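Local coordinates for GTP-binding nuclear protein GSP1 (Encephalitozoon cuniculi, PDB 4DJT) that binds guanine nucleotides as a small GTPase of the Ran family and probably serves protein import into the nucleus and RNA export from it, at residues A[27-32]-A[188-193]; A[54-59]-A[174-179]; A[69-74]-A[194-199]. All blocks are in the same frame, centred on the assembly; numbering follows the deposited sequence. Where two conformers were deposited one is given.

Contact 1: A[27-32]-A[188-193]; sequences YINRVL and EPTEVN
Asn29 and Thr190 meet with their side chains at about a right angle. From Asn29 CB the chain runs to CG, which chi1 (-176°) puts anti to the backbone N, close to Thr190 OG1. OD1 accepts from that hydroxyl, Thr190 OG1 to Asn29 OD1 2.6 Å, with the donor standing above the carbonyl plane. The same OD1 packs on Thr190 CG2. ND2 donates to the backbone of Val192, Asn29 ND2 to Val192 O 2.8 Å, and that oxygen lies in the amide plane. Thr190 OG1 also accepts from Val192 N at 3.0 Å, which makes an ST turn. The hydroxyl therefore both gives and takes a bond. Thr190 CG2 lies against the backbone, 3.4 Å from Arg30 C. Thr190 N donates to Asn29 O at 3.1 Å, and Val31 N to Glu188 O at 2.7 Å. They bridge Arg30 with Pro189, a single beta bridge. The Arg30 guanidinium turns back to its own segment, Arg30 NH2 to Tyr27 O 2.8 Å, while NH1 reaches Ala156 O and NE Leu187 O. Asn29 is the centre of an inverse gamma turn just after helix 24-28. That helix starts at the P-loop of the Ras-like GTPase fold, with Lys24 and Thr25 in both. The nucleotide site is near, the Asn29 side chain about 7 Å from bound GDP.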
ATOM      1  N   TYR A  27       2.460   7.967   2.029  1.00 13.49           N
ATOM      2  CA  TYR A  27       3.381   6.872   1.807  1.00 13.70           C
ATOM      3  C   TYR A  27       3.888   6.837   0.377  1.00 13.36           C
ATOM      4  O   TYR A  27       5.096   6.887   0.156  1.00 13.29           O
ATOM      5  CB  TYR A  27       2.712   5.562   2.117  1.00 13.69           C
ATOM      6  CG  TYR A  27       3.589   4.323   1.922  1.00 13.68           C
ATOM      7  CD1 TYR A  27       4.636   4.036   2.805  1.00 14.04           C
ATOM      8  CD2 TYR A  27       3.319   3.415   0.929  1.00 13.69           C
ATOM      9  CE1 TYR A  27       5.402   2.898   2.660  1.00 13.64           C
ATOM     10  CE2 TYR A  27       4.084   2.268   0.774  1.00 13.28           C
ATOM     11  CZ  TYR A  27       5.134   2.021   1.640  1.00 13.57           C
ATOM     12  OH  TYR A  27       5.886   0.852   1.477  1.00 13.90           O
ATOM     13  N   ILE A  28       2.968   6.792  -0.600  1.00 12.86           N
ATOM     14  CA  ILE A  28       3.344   6.462  -1.977  1.00 12.66           C
ATOM     15  C   ILE A  28       3.623   7.669  -2.876  1.00 12.53           C
ATOM     16  O   ILE A  28       4.303   7.528  -3.870  1.00 12.24           O
ATOM     17  CB  ILE A  28       2.274   5.605  -2.647  1.00 12.53           C
ATOM     18  CG1 ILE A  28       2.840   4.839  -3.868  1.00 13.09           C
ATOM     19  CG2 ILE A  28       1.048   6.466  -2.946  1.00 12.64           C
ATOM     20  CD1 ILE A  28       3.904   3.795  -3.537  1.00 13.61           C
ATOM     21  N   ASN A  29       3.064   8.844  -2.543  1.00 11.92           N
ATOM     22  CA  ASN A  29       3.032   9.960  -3.480  1.00 12.19           C
ATOM     23  C   ASN A  29       4.412  10.690  -3.453  1.00 13.01           C
ATOM     24  O   ASN A  29       4.525  11.857  -3.018  1.00 12.38           O
ATOM     25  CB  ASN A  29       1.892  10.886  -3.132  1.00 12.18           C
ATOM     26  CG  ASN A  29       1.725  12.030  -4.114  1.00 12.30           C
ATOM     27  OD1 ASN A  29       2.178  11.969  -5.263  1.00 12.51           O
ATOM     28  ND2 ASN A  29       1.092  13.078  -3.661  1.00 12.29           N
ATOM     29  N   ARG A  30       5.424   9.915  -3.844  1.00 13.56           N
ATOM     30  CA  ARG A  30       6.806  10.347  -3.910  1.00 14.87           C
ATOM     31  C   ARG A  30       7.273  10.208  -5.342  1.00 14.69           C
ATOM     32  O   ARG A  30       6.622   9.583  -6.165  1.00 14.89           O
ATOM     33  CB  ARG A  30       7.667   9.513  -2.936  1.00 16.89           C
ATOM     34  CG  ARG A  30       7.206   9.647  -1.493  1.00 18.86           C
ATOM     35  CD  ARG A  30       7.906   8.645  -0.557  1.00 22.04           C
ATOM     36  NE  ARG A  30       8.251   9.339   0.660  1.00 26.36           N
ATOM     37  CZ  ARG A  30       7.524   9.366   1.767  1.00 29.58           C
ATOM     38  NH1 ARG A  30       7.945  10.088   2.805  1.00 32.67           N
ATOM     39  NH2 ARG A  30       6.435   8.626   1.883  1.00 31.39           N
ATOM     40  N   VAL A  31       8.402  10.805  -5.656  1.00 15.29           N
ATOM     41  CA  VAL A  31       8.834  10.829  -7.037  1.00 15.30           C
ATOM     42  C   VAL A  31       8.999   9.423  -7.605  1.00 15.44           C
ATOM     43  O   VAL A  31       8.475   9.137  -8.684  1.00 15.60           O
ATOM     44  CB  VAL A  31      10.123  11.663  -7.208  1.00 16.29           C
ATOM     45  CG1 VAL A  31      10.723  11.440  -8.583  1.00 16.29           C
ATOM     46  CG2 VAL A  31       9.828  13.139  -6.931  1.00 16.35           C
ATOM     47  N   LEU A  32       9.676   8.537  -6.864  1.00 15.43           N
ATOM     48  CA  LEU A  32       9.850   7.120  -7.306  1.00 15.03           C
ATOM     49  C   LEU A  32      10.412   7.095  -8.729  1.00 15.94           C
ATOM     50  O   LEU A  32      11.413   7.757  -8.967  1.00 16.22           O
ATOM     51  CB  LEU A  32       8.523   6.353  -7.153  1.00 14.81           C
ATOM     52  CG  LEU A  32       7.928   6.476  -5.741  1.00 14.59           C
ATOM     53  CD1 LEU A  32       6.529   5.837  -5.652  1.00 14.27           C
ATOM     54  CD2 LEU A  32       8.865   5.846  -4.686  1.00 14.74           C
ATOM     55  N   GLU A 188      11.500  11.573  -2.542  1.00 19.42           N
ATOM     56  CA  GLU A 188      11.071  12.942  -2.401  0.70 20.17           C
ATOM     57  C   GLU A 188       9.557  13.043  -2.648  1.00 18.46           C
ATOM     58  O   GLU A 188       9.027  12.435  -3.568  1.00 16.56           O
ATOM     59  CB  GLU A 188      11.861  13.875  -3.316  0.70 21.86           C
ATOM     60  CG  GLU A 188      13.303  14.013  -2.878  0.70 23.65           C
ATOM     61  CD  GLU A 188      14.202  14.759  -3.850  0.70 26.44           C
ATOM     62  OE1 GLU A 188      13.802  15.065  -5.006  0.70 28.54           O
ATOM     63  OE2 GLU A 188      15.343  15.045  -3.439  0.70 30.14           O
ATOM     64  N   PRO A 189       8.854  13.744  -1.741  1.00 17.78           N
ATOM     65  CA  PRO A 189       7.419  13.999  -1.975  1.00 17.05           C
ATOM     66  C   PRO A 189       7.205  14.678  -3.320  1.00 16.54           C
ATOM     67  O   PRO A 189       7.980  15.562  -3.683  1.00 17.31           O
ATOM     68  CB  PRO A 189       7.034  14.946  -0.822  1.00 17.99           C
ATOM     69  CG  PRO A 189       8.009  14.619   0.276  1.00 18.97           C
ATOM     70  CD  PRO A 189       9.298  14.243  -0.423  1.00 18.99           C
ATOM     71  N   THR A 190       6.164  14.285  -4.060  1.00 15.25           N
ATOM     72  CA  THR A 190       5.933  14.853  -5.391  1.00 15.28           C
ATOM     73  C   THR A 190       5.499  16.302  -5.393  1.00 16.23           C
ATOM     74  O   THR A 190       5.691  16.988  -6.395  1.00 16.16           O
ATOM     75  CB  THR A 190       4.844  14.122  -6.171  1.00 14.35           C
ATOM     76  OG1 THR A 190       3.626  14.148  -5.429  1.00 13.90           O
ATOM     77  CG2 THR A 190       5.225  12.637  -6.436  1.00 13.86           C
ATOM     78  N   GLU A 191       4.828  16.725  -4.325  1.00 16.80           N
ATOM     79  CA  GLU A 191       4.137  18.023  -4.266  1.00 18.06           C
ATOM     80  C   GLU A 191       2.951  18.094  -5.256  1.00 17.46           C
ATOM     81  O   GLU A 191       2.476  19.185  -5.623  1.00 17.91           O
ATOM     82  CB  GLU A 191       5.140  19.189  -4.469  1.00 20.13           C
ATOM     83  CG  GLU A 191       6.367  19.069  -3.584  1.00 22.02           C
ATOM     84  CD  GLU A 191       7.390  20.176  -3.817  1.00 24.76           C
ATOM     85  OE1 GLU A 191       7.028  21.347  -3.658  1.00 27.39           O
ATOM     86  OE2 GLU A 191       8.552  19.850  -4.177  1.00 29.06           O
ATOM     87  N   VAL A 192       2.440  16.921  -5.658  1.00 16.48           N
ATOM     88  CA  VAL A 192       1.299  16.822  -6.545  1.00 15.94           C
ATOM     89  C   VAL A 192       0.121  16.364  -5.708  1.00 15.55           C
ATOM     90  O   VAL A 192       0.121  15.254  -5.155  1.00 15.66           O
ATOM     91  CB  VAL A 192       1.498  15.814  -7.699  1.00 15.51           C
ATOM     92  CG1 VAL A 192       0.226  15.732  -8.558  1.00 15.41           C
ATOM     93  CG2 VAL A 192       2.721  16.207  -8.546  1.00 15.91           C
ATOM     94  N   ASN A 193      -0.848  17.249  -5.552  1.00 15.57           N
ATOM     95  CA  ASN A 193      -2.090  16.867  -4.911  1.00 16.02           C
ATOM     96  C   ASN A 193      -3.115  16.468  -5.956  1.00 15.07           C
ATOM     97  O   ASN A 193      -3.579  17.301  -6.740  1.00 14.74           O
ATOM     98  CB  ASN A 193      -2.648  18.018  -4.086  1.00 17.79           C
ATOM     99  CG  ASN A 193      -4.104  17.798  -3.725  1.00 19.22           C
ATOM    100  OD1 ASN A 193      -4.493  16.687  -3.363  1.00 19.26           O
ATOM    101  ND2 ASN A 193      -4.936  18.882  -3.845  1.00 21.96           N
TER

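Contact 2: A[54-59]-A[174-179]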
ATOM      1  N   LEU A  54      16.000  -2.619  -8.376  1.00 21.51           N
ATOM      2  CA  LEU A  54      16.897  -3.651  -8.922  1.00 23.10           C
ATOM      3  C   LEU A  54      17.245  -4.599  -7.790  1.00 23.25           C
ATOM      4  O   LEU A  54      17.560  -4.169  -6.663  1.00 22.59           O
ATOM      5  CB  LEU A  54      18.143  -2.959  -9.467  1.00 25.67           C
ATOM      6  CG  LEU A  54      19.188  -3.709 -10.274  1.00 28.32           C
ATOM      7  CD1 LEU A  54      18.586  -4.425 -11.472  1.00 29.44           C
ATOM      8  CD2 LEU A  54      20.217  -2.682 -10.749  1.00 29.85           C
ATOM      9  N   ASP A  55      17.138  -5.897  -8.037  1.00 24.27           N
ATOM     10  CA  ASP A  55      17.527  -6.852  -7.029  1.00 25.42           C
ATOM     11  C   ASP A  55      18.982  -7.346  -7.173  1.00 26.21           C
ATOM     12  O   ASP A  55      19.739  -6.898  -8.060  1.00 24.46           O
ATOM     13  CB  ASP A  55      16.497  -8.000  -6.926  1.00 26.87           C
ATOM     14  CG  ASP A  55      16.652  -9.051  -8.006  1.00 29.51           C
ATOM     15  OD1 ASP A  55      17.742  -9.129  -8.615  1.00 30.89           O
ATOM     16  OD2 ASP A  55      15.678  -9.827  -8.209  1.00 29.86           O
ATOM     17  N   ASP A  56      19.370  -8.193  -6.230  1.00 26.09           N
ATOM     18  CA  ASP A  56      20.762  -8.642  -6.051  1.00 28.62           C
ATOM     19  C   ASP A  56      21.221  -9.590  -7.160  1.00 30.25           C
ATOM     20  O   ASP A  56      22.410  -9.962  -7.224  1.00 30.29           O
ATOM     21  CB  ASP A  56      20.908  -9.353  -4.698  1.00 27.68           C
ATOM     22  CG  ASP A  56      20.005 -10.571  -4.573  1.00 28.15           C
ATOM     23  OD1 ASP A  56      18.785 -10.397  -4.395  1.00 25.97           O
ATOM     24  OD2 ASP A  56      20.513 -11.714  -4.594  1.00 29.20           O
ATOM     25  N   GLN A  57      20.268 -10.032  -7.971  1.00 30.74           N
ATOM     26  CA  GLN A  57      20.535 -10.889  -9.122  1.00 32.30           C
ATOM     27  C   GLN A  57      20.307 -10.152 -10.436  1.00 32.71           C
ATOM     28  O   GLN A  57      20.250 -10.774 -11.512  1.00 33.39           O
ATOM     29  CB  GLN A  57      19.639 -12.124  -9.049  1.00 34.89           C
ATOM     30  CG  GLN A  57      20.173 -13.142  -8.070  1.00 36.29           C
ATOM     31  CD  GLN A  57      19.337 -14.398  -8.013  1.00 39.46           C
ATOM     32  OE1 GLN A  57      18.405 -14.591  -8.810  1.00 44.42           O
ATOM     33  NE2 GLN A  57      19.659 -15.263  -7.063  1.00 40.31           N
ATOM     34  N   GLY A  58      20.172  -8.826 -10.345  1.00 31.06           N
ATOM     35  CA  GLY A  58      20.034  -7.975 -11.526  1.00 30.79           C
ATOM     36  C   GLY A  58      18.652  -7.982 -12.175  1.00 30.88           C
ATOM     37  O   GLY A  58      18.516  -7.545 -13.303  1.00 31.75           O
ATOM     38  N   ASN A  59      17.624  -8.459 -11.477  1.00 29.05           N
ATOM     39  CA  ASN A  59      16.269  -8.379 -12.017  1.00 28.27           C
ATOM     40  C   ASN A  59      15.686  -7.002 -11.735  1.00 26.31           C
ATOM     41  O   ASN A  59      15.940  -6.410 -10.673  1.00 26.28           O
ATOM     42  CB  ASN A  59      15.339  -9.432 -11.434  1.00 29.56           C
ATOM     43  CG  ASN A  59      15.934 -10.822 -11.451  1.00 31.93           C
ATOM     44  OD1 ASN A  59      15.928 -11.499 -12.471  1.00 33.93           O
ATOM     45  ND2 ASN A  59      16.416 -11.267 -10.299  1.00 33.13           N
ATOM     46  N   THR A 174       8.670 -13.635  -6.317  1.00 19.22           N
ATOM     47  CA  THR A 174       9.818 -14.348  -6.930  1.00 19.96           C
ATOM     48  C   THR A 174      10.057 -15.716  -6.301  1.00 21.12           C
ATOM     49  O   THR A 174      10.714 -16.579  -6.908  1.00 22.10           O
ATOM     50  CB  THR A 174      11.150 -13.562  -6.844  1.00 19.68           C
ATOM     51  OG1 THR A 174      11.539 -13.396  -5.460  1.00 18.67           O
ATOM     52  CG2 THR A 174      11.068 -12.207  -7.542  1.00 19.03           C
ATOM     53  N   GLY A 175       9.555 -15.919  -5.086  1.00 19.76           N
ATOM     54  CA  GLY A 175       9.838 -17.125  -4.341  1.00 20.41           C
ATOM     55  C   GLY A 175      11.223 -17.180  -3.691  1.00 20.89           C
ATOM     56  O   GLY A 175      11.596 -18.221  -3.171  1.00 21.70           O
ATOM     57  N   ARG A 176      11.974 -16.069  -3.724  1.00 20.03           N
ATOM     58  CA  ARG A 176      13.341 -16.015  -3.252  1.00 20.12           C
ATOM     59  C   ARG A 176      13.352 -15.300  -1.907  1.00 18.91           C
ATOM     60  O   ARG A 176      13.270 -14.080  -1.854  1.00 17.69           O
ATOM     61  CB  ARG A 176      14.250 -15.229  -4.201  1.00 21.36           C
ATOM     62  CG  ARG A 176      14.567 -15.837  -5.569  1.00 23.92           C
ATOM     63  CD  ARG A 176      15.528 -14.902  -6.340  1.00 24.99           C
ATOM     64  NE  ARG A 176      16.756 -14.726  -5.556  1.00 26.49           N
ATOM     65  CZ  ARG A 176      17.409 -13.578  -5.325  1.00 27.48           C
ATOM     66  NH1 ARG A 176      17.037 -12.404  -5.852  1.00 28.28           N
ATOM     67  NH2 ARG A 176      18.481 -13.620  -4.540  1.00 28.81           N
ATOM     68  N   PRO A 177      13.468 -16.052  -0.804  1.00 18.85           N
ATOM     69  CA  PRO A 177      13.383 -15.399   0.514  1.00 18.80           C
ATOM     70  C   PRO A 177      14.584 -14.514   0.808  1.00 18.87           C
ATOM     71  O   PRO A 177      14.514 -13.636   1.687  1.00 17.80           O
ATOM     72  CB  PRO A 177      13.344 -16.591   1.500  1.00 19.41           C
ATOM     73  CG  PRO A 177      13.815 -17.778   0.714  1.00 20.47           C
ATOM     74  CD  PRO A 177      13.453 -17.522  -0.708  1.00 20.45           C
ATOM     75  N   ASP A 178      15.675 -14.734   0.078  1.00 20.06           N
ATOM     76  CA  ASP A 178      16.918 -13.958   0.274  1.00 21.80           C
ATOM     77  C   ASP A 178      17.103 -12.827  -0.724  1.00 21.80           C
ATOM     78  O   ASP A 178      18.137 -12.160  -0.732  1.00 23.61           O
ATOM     79  CB  ASP A 178      18.143 -14.873   0.283  1.00 22.72           C
ATOM     80  CG  ASP A 178      18.238 -15.787  -0.947  1.00 25.52           C
ATOM     81  OD1 ASP A 178      17.299 -15.908  -1.760  1.00 25.23           O
ATOM     82  OD2 ASP A 178      19.290 -16.426  -1.062  1.00 29.64           O
ATOM     83  N   LEU A 179      16.068 -12.541  -1.510  1.00 21.07           N
ATOM     84  CA  LEU A 179      16.123 -11.443  -2.441  1.00 20.30           C
ATOM     85  C   LEU A 179      16.320 -10.176  -1.644  1.00 20.39           C
ATOM     86  O   LEU A 179      15.645  -9.969  -0.646  1.00 19.01           O
ATOM     87  CB  LEU A 179      14.832 -11.372  -3.269  1.00 19.67           C
ATOM     88  CG  LEU A 179      14.631 -10.262  -4.299  1.00 19.50           C
ATOM     89  CD1 LEU A 179      13.555 -10.687  -5.303  1.00 19.65           C
ATOM     90  CD2 LEU A 179      14.237  -8.927  -3.609  1.00 19.42           C
TER
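Asp55 to Gly58 and Arg176 to Leu179 each form a type I beta turn, and the two come together at Asp56 and Leu179. Asp56 CA and Leu179 CA are 6.5 Å apart, and no backbone bond joins the segments. Arg176 makes the link and grips Asp56 end-on, Arg176 NH2 to Asp56 OD2 2.8 Å and Arg176 NH1 to Asp56 OD1 3.0 Å. OD2 uses its syn lone pair, whereas OD1 is met from above the carboxylate plane. Gln57 NE2 and Leu179 CA lie over opposite faces of the guanidinium, each offset toward the rim. The amide stacks 19° from parallel without a hydrogen bond, Gln57 CD 3.4 Å from Arg176 CZ. Asp55 OD2 stands at the guanidinium edge, in a long salt bridge to Arg176 NH1. Asp55 is held by its own segment. OD1 takes Gln57 N and Asn59 N from opposite faces, the first making an Asx turn. Asn59 ND2 donates to Asp55 OD2 at 2.6 Å. Leu179 CG packs on Asp55 CB at 3.9 Å. Both side chains also touch Ile61, and Leu179 reaches Leu167 and Ala170. The contact joins the hairpin turn between strands 46-54 and 60-68 to the loop that follows helix 164-174.

Contact 3: A[69-74]-A[194-199]; sequences AGQEKK and YDYHSP
Ala69 CB sits over the centre of the Tyr196 ring, a CH-pi contact of 3.6 Å from CB to the ring centroid. Tyr196 N donates to Ala69 O at 2.9 Å, in the carbonyl plane, and so ties the backbone beside the ring contact. Asp195 CA adds a CA-H...O contact to the same oxygen. Tyr196 CG lies anti to the carbonyl carbon (chi1 -54°), beside the backbone N that bonds Ala69 O. Gln71 OE1 approaches the ring obliquely, 4.0 Å from Tyr196 CE2, and accepts a weak bond from Ala69 N. Residues 70-74 fall in the predicted switch II, and Gly70 is a GTP-binding residue by similarity. Glu72 touches the bound GDP. Residues 194-199 thus pack at Ala69, just before this region, with the Asp195 side chain about 4 Å from the bound magnesium ion. One water links Lys73 NZ, at 2.8 Å, to Asp195 OD2, its bond to the carboxylate weak. Another joins Ser198 OG and, weakly, Gly70 O. Further out, Gln71 NE2 is bound to Gly45 O and Tyr196 OH to Tyr40 OH, both in the predicted switch I. Tyr194 meets Ala69 CA with its ring edge, and its OH bonds Asp67 OD2 and His49 NE2.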
ATOM      1  N   ALA A  69      -7.952   8.635  -5.032  1.00 14.61           N
ATOM      2  CA  ALA A  69      -8.021  10.100  -4.981  1.00 14.80           C
ATOM      3  C   ALA A  69      -8.902  10.597  -3.794  1.00 16.34           C
ATOM      4  O   ALA A  69      -9.373  11.728  -3.797  1.00 16.26           O
ATOM      5  CB  ALA A  69      -8.570  10.619  -6.321  1.00 16.24           C
ATOM      6  N   GLY A  70      -9.116   9.749  -2.790  1.00 17.00           N
ATOM      7  CA  GLY A  70      -9.785  10.135  -1.580  1.00 17.84           C
ATOM      8  C   GLY A  70     -11.222   9.645  -1.474  1.00 19.08           C
ATOM      9  O   GLY A  70     -11.868   9.838  -0.439  1.00 20.03           O
ATOM     10  N   GLN A  71     -11.726   8.989  -2.517  1.00 18.95           N
ATOM     11  CA  GLN A  71     -13.161   8.655  -2.555  1.00 20.20           C
ATOM     12  C   GLN A  71     -13.589   7.642  -1.459  1.00 20.81           C
ATOM     13  O   GLN A  71     -14.784   7.591  -1.116  1.00 22.32           O
ATOM     14  CB  GLN A  71     -13.607   8.202  -3.968  1.00 19.51           C
ATOM     15  CG  GLN A  71     -13.050   6.889  -4.495  1.00 19.89           C
ATOM     16  CD  GLN A  71     -11.705   7.049  -5.164  1.00 19.64           C
ATOM     17  OE1 GLN A  71     -11.000   8.031  -4.927  1.00 17.31           O
ATOM     18  NE2 GLN A  71     -11.331   6.060  -5.997  1.00 20.44           N
ATOM     19  N   GLU A  72     -12.620   6.883  -0.889  1.00 20.52           N
ATOM     20  CA  GLU A  72     -12.878   5.938   0.219  1.00 21.37           C
ATOM     21  C   GLU A  72     -13.435   6.618   1.474  1.00 24.30           C
ATOM     22  O   GLU A  72     -13.989   5.949   2.329  1.00 26.28           O
ATOM     23  CB  GLU A  72     -11.629   5.107   0.609  1.00 20.65           C
ATOM     24  CG  GLU A  72     -10.513   5.822   1.387  1.00 19.27           C
ATOM     25  CD  GLU A  72      -9.609   6.671   0.507  1.00 17.85           C
ATOM     26  OE1 GLU A  72      -9.933   6.877  -0.691  1.00 17.61           O
ATOM     27  OE2 GLU A  72      -8.586   7.119   1.020  1.00 16.38           O
ATOM     28  N   LYS A  73     -13.282   7.935   1.564  1.00 26.72           N
ATOM     29  CA  LYS A  73     -13.752   8.691   2.721  1.00 29.83           C
ATOM     30  C   LYS A  73     -15.259   8.664   2.803  1.00 31.36           C
ATOM     31  O   LYS A  73     -15.819   8.621   3.895  1.00 33.88           O
ATOM     32  CB  LYS A  73     -13.265  10.143   2.667  1.00 31.09           C
ATOM     33  CG  LYS A  73     -11.770  10.283   2.808  1.00 32.32           C
ATOM     34  CD  LYS A  73     -11.327  11.729   2.732  1.00 34.64           C
ATOM     35  CE  LYS A  73      -9.813  11.829   2.739  1.00 35.69           C
ATOM     36  NZ  LYS A  73      -9.377  13.234   2.544  1.00 35.41           N
ATOM     37  N   LYS A  74     -15.917   8.665   1.655  1.00 32.07           N
ATOM     38  CA  LYS A  74     -17.383   8.729   1.621  1.00 33.21           C
ATOM     39  C   LYS A  74     -18.007   7.562   0.834  1.00 35.02           C
ATOM     40  O   LYS A  74     -19.206   7.378   0.874  1.00 36.52           O
ATOM     41  CB  LYS A  74     -17.819  10.073   1.033  1.00 33.22           C
ATOM     42  N   TYR A 194      -3.488  15.191  -5.962  1.00 14.44           N
ATOM     43  CA  TYR A 194      -4.462  14.696  -6.901  1.00 13.95           C
ATOM     44  C   TYR A 194      -5.780  14.316  -6.212  1.00 14.88           C
ATOM     45  O   TYR A 194      -6.664  13.702  -6.849  1.00 15.49           O
ATOM     46  CB  TYR A 194      -3.921  13.503  -7.715  1.00 13.22           C
ATOM     47  CG  TYR A 194      -3.257  12.426  -6.932  1.00 12.49           C
ATOM     48  CD1 TYR A 194      -4.003  11.460  -6.239  1.00 12.03           C
ATOM     49  CD2 TYR A 194      -1.865  12.351  -6.870  1.00 12.54           C
ATOM     50  CE1 TYR A 194      -3.374  10.476  -5.502  1.00 12.30           C
ATOM     51  CE2 TYR A 194      -1.242  11.360  -6.156  1.00 12.38           C
ATOM     52  CZ  TYR A 194      -2.013  10.401  -5.493  1.00 12.23           C
ATOM     53  OH  TYR A 194      -1.412   9.419  -4.768  1.00 12.65           O
ATOM     54  N   ASP A 195      -5.918  14.694  -4.945  1.00 15.26           N
ATOM     55  CA  ASP A 195      -7.067  14.272  -4.173  1.00 15.87           C
ATOM     56  C   ASP A 195      -8.282  15.102  -4.595  1.00 15.64           C
ATOM     57  O   ASP A 195      -8.192  16.312  -4.764  1.00 15.00           O
ATOM     58  CB  ASP A 195      -6.859  14.506  -2.671  1.00 16.70           C
ATOM     59  CG  ASP A 195      -5.864  13.584  -2.048  1.00 17.07           C
ATOM     60  OD1 ASP A 195      -5.262  12.735  -2.733  1.00 16.34           O
ATOM     61  OD2 ASP A 195      -5.694  13.700  -0.831  1.00 18.66           O
ATOM     62  N   TYR A 196      -9.437  14.461  -4.634  1.00 16.63           N
ATOM     63  CA  TYR A 196     -10.691  15.184  -4.759  1.00 16.92           C
ATOM     64  C   TYR A 196     -10.910  15.952  -3.473  1.00 18.29           C
ATOM     65  O   TYR A 196     -10.572  15.486  -2.387  1.00 17.90           O
ATOM     66  CB  TYR A 196     -11.862  14.231  -4.991  1.00 17.76           C
ATOM     67  CG  TYR A 196     -11.684  13.281  -6.166  1.00 17.65           C
ATOM     68  CD1 TYR A 196     -11.093  13.708  -7.350  1.00 18.23           C
ATOM     69  CD2 TYR A 196     -12.179  11.987  -6.118  1.00 18.50           C
ATOM     70  CE1 TYR A 196     -10.975  12.866  -8.441  1.00 18.01           C
ATOM     71  CE2 TYR A 196     -12.054  11.137  -7.201  1.00 18.68           C
ATOM     72  CZ  TYR A 196     -11.452  11.584  -8.355  1.00 19.31           C
ATOM     73  OH  TYR A 196     -11.299  10.738  -9.440  1.00 21.15           O
ATOM     74  N   HIS A 197     -11.477  17.137  -3.587  1.00 19.51           N
ATOM     75  CA  HIS A 197     -11.847  17.880  -2.408  1.00 21.16           C
ATOM     76  C   HIS A 197     -13.024  17.215  -1.717  1.00 23.00           C
ATOM     77  O   HIS A 197     -13.996  16.830  -2.367  1.00 22.67           O
ATOM     78  CB  HIS A 197     -12.209  19.316  -2.750  1.00 21.72           C
ATOM     79  CG  HIS A 197     -12.474  20.154  -1.532  1.00 23.09           C
ATOM     80  ND1 HIS A 197     -11.489  20.526  -0.680  1.00 24.16           N
ATOM     81  CD2 HIS A 197     -13.673  20.604  -0.971  1.00 23.67           C
ATOM     82  CE1 HIS A 197     -12.029  21.251   0.340  1.00 24.52           C
ATOM     83  NE2 HIS A 197     -13.363  21.283   0.167  1.00 24.42           N
ATOM     84  N   SER A 198     -12.962  17.140  -0.395  1.00 26.66           N
ATOM     85  CA  SER A 198     -13.969  16.427   0.409  1.00 31.15           C
ATOM     86  C   SER A 198     -14.336  17.294   1.644  1.00 34.21           C
ATOM     87  O   SER A 198     -13.565  17.348   2.602  1.00 37.11           O
ATOM     88  CB  SER A 198     -13.398  15.059   0.843  1.00 33.25           C
ATOM     89  OG  SER A 198     -14.400  14.044   0.845  1.00 37.62           O
ATOM     90  N   PRO A 199     -15.497  17.991   1.603  1.00 36.00           N
ATOM     91  CA  PRO A 199     -15.926  19.033   2.587  1.00 37.38           C
ATOM     92  C   PRO A 199     -16.091  18.606   4.054  1.00 38.06           C
ATOM     93  O   PRO A 199     -15.604  17.563   4.464  1.00 37.99           O
ATOM     94  CB  PRO A 199     -17.287  19.471   2.051  1.00 39.17           C
ATOM     95  CG  PRO A 199     -17.254  19.141   0.606  1.00 37.61           C
ATOM     96  CD  PRO A 199     -16.442  17.902   0.472  1.00 35.95           C
TER
HETATM   97  O   HOH W   1     -13.450  12.154  -1.429  1.00 36.38           O
HETATM   98  O   HOH W   2      -7.996  12.544   0.171  1.00 35.94           O

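Along the chain, residues 27-32 run from the end of helix 24-28 into the following loop and open the loop that contact 1 closes at 188-193. Contact 2 lies wholly within that span, from the turn after strand 46-54 to the end of helix 164-174. Contact 3 starts at 69-74, inside both loops, and ends at 194-199, beyond them. It therefore crosses contacts 1 and 2. Contacts 1 and 3 hold successive parts of the C-terminal tail and touch each other where Asn29 OD1 packs on Tyr194 CE2 at 3.6 Å. Contact 2 is remote, its centre about 37 Å from that of contact 3, on the opposite side of the chain's centre. Together they tie the tail to the domain from the hairpin end to switch II.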